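Local structure of methyl-accepting chemotaxis sensory transducer (Anaeromyxobacter dehalogenans, 4K08) at residues A9-R12 against A13-A17. The protein probably senses chemical signals in the periplasm through a PAS-like single Cache domain and passes them on to the chemotaxis machinery. Residues are numbered along the deposited sequence; the frame is centred on the assembly and turned at random.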
loop_
_atom_site.group_PDB
_atom_site.type_symbol
_atom_site.label_atom_id
_atom_site.label_comp_id
_atom_site.label_asym_id
_atom_site.label_seq_id
_atom_site.Cartn_x
_atom_site.Cartn_y
_atom_site.Cartn_z
ATOM N N ALA A 9 -15.119 -2.462 1.247
ATOM C CA ALA A 9 -15.436 -1.040 1.206
ATOM C C ALA A 9 -14.697 -0.293 2.311
ATOM O O ALA A 9 -14.287 0.838 2.121
ATOM C CB ALA A 9 -16.947 -0.809 1.333
ATOM N N LYS A 10 -14.525 -0.907 3.466
ATOM C CA LYS A 10 -13.814 -0.212 4.528
ATOM C C LYS A 10 -12.315 -0.098 4.240
ATOM O O LYS A 10 -11.718 0.921 4.535
ATOM C CB LYS A 10 -14.025 -0.869 5.894
ATOM C CG LYS A 10 -13.292 -0.099 6.998
ATOM C CD LYS A 10 -13.920 -0.281 8.332
ATOM C CE LYS A 10 -13.201 0.537 9.390
ATOM N NZ LYS A 10 -13.653 0.074 10.748
ATOM N N VAL A 11 -11.714 -1.149 3.691
ATOM C CA VAL A 11 -10.314 -1.114 3.271
ATOM C C VAL A 11 -10.151 -0.045 2.177
ATOM O O VAL A 11 -9.258 0.815 2.245
ATOM C CB VAL A 11 -9.849 -2.493 2.781
ATOM C CG1 VAL A 11 -8.511 -2.405 2.059
ATOM C CG2 VAL A 11 -9.744 -3.473 3.982
ATOM N N ARG A 12 -11.056 -0.072 1.205
ATOM C CA ARG A 12 -11.012 0.887 0.122
ATOM C C ARG A 12 -11.088 2.264 0.727
ATOM O O ARG A 12 -10.352 3.151 0.334
ATOM C CB ARG A 12 -12.172 0.689 -0.888
ATOM C CG ARG A 12 -12.190 1.737 -2.032
ATOM C CD ARG A 12 -13.460 1.603 -2.943
ATOM N NE ARG A 12 -14.070 0.277 -2.769
ATOM C CZ ARG A 12 -15.378 0.032 -2.576
ATOM N NH1 ARG A 12 -16.276 1.022 -2.549
ATOM N NH2 ARG A 12 -15.791 -1.229 -2.413
ATOM N N ALA A 13 -11.970 2.438 1.698
ATOM C CA ALA A 13 -12.152 3.747 2.318
ATOM C C ALA A 13 -10.916 4.202 3.124
ATOM O O ALA A 13 -10.607 5.406 3.169
ATOM C CB ALA A 13 -13.382 3.737 3.200
ATOM N N LEU A 14 -10.227 3.271 3.788
ATOM C CA LEU A 14 -9.024 3.648 4.553
ATOM C C LEU A 14 -7.864 3.938 3.597
ATOM O O LEU A 14 -7.017 4.811 3.857
ATOM C CB LEU A 14 -8.637 2.564 5.590
ATOM C CG LEU A 14 -9.299 2.686 6.991
ATOM C CD1 LEU A 14 -8.570 3.753 7.853
ATOM C CD2 LEU A 14 -10.802 3.019 6.928
ATOM N N VAL A 15 -7.818 3.209 2.483
ATOM C CA VAL A 15 -6.762 3.441 1.535
ATOM C C VAL A 15 -7.009 4.797 0.881
ATOM O O VAL A 15 -6.063 5.524 0.566
ATOM C CB VAL A 15 -6.658 2.327 0.476
ATOM C CG1 VAL A 15 -5.798 2.788 -0.685
ATOM C CG2 VAL A 15 -6.114 1.035 1.119
ATOM N N GLU A 16 -8.275 5.151 0.677
ATOM C CA GLU A 16 -8.569 6.465 0.123
ATOM C C GLU A 16 -8.150 7.567 1.101
ATOM O O GLU A 16 -7.702 8.637 0.689
ATOM C CB GLU A 16 -10.049 6.595 -0.257
ATOM C CG GLU A 16 -10.285 6.213 -1.670
ATOM C CD GLU A 16 -9.547 7.149 -2.635
ATOM O OE1 GLU A 16 -9.763 8.399 -2.561
ATOM O OE2 GLU A 16 -8.750 6.623 -3.462
ATOM N N ALA A 17 -8.270 7.303 2.397
ATOM C CA ALA A 17 -7.770 8.248 3.388
ATOM C C ALA A 17 -6.269 8.438 3.240
ATOM O O ALA A 17 -5.782 9.570 3.308
ATOM C CB ALA A 17 -8.108 7.792 4.801
#
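Val11 and Val15, one turn apart on the long N-terminal helix 5-30 of this PAS-like Cache domain, form the buried side of the contact, packed mainly by the sheet. Val11 CG1 lies 4.3 Å from Val15 CG2, and the pair is buried against the antiparallel sheet: both valines touch Phe126 of strand 120-130, while Val11 also reaches Leu141 and Val15 reaches Ser139 of strand 135-142. Short, branched valines probably suit this face, since they are apolar and let the helix lie close to the sheet. In Val15, CG1 stands anti to the backbone N (chi1 165°), which swings CG2 back beside that nitrogen and over the preceding turn, 3.3 Å from Val11 O. The i to i+4 backbone bonds link the same turns, and the one from Val15 N to Val11 O is 2.8 Å.

The other flanks are more exposed. Lys10 and Leu14 run side by side in the same direction; the lysine CG methylene lies against Leu14 CD2, 4.0 Å away, and the extended chain carries NZ onward to a salt bridge with Asp53. Leucine fits this half-covered position because its side chain also meets Tyr52 and Phe58. Ala13 and Glu16 are on the solvent side, where a carboxylate is readily hydrated and an alanine methyl costs little to expose. Arg12 borders the sheet, touching Phe126, but its chain bends at chi3 (-19°) back along the helix, laying one face of the guanidinium over Ala9, whose CA sits 3.6 Å above the guanidinium plane, toward its rim.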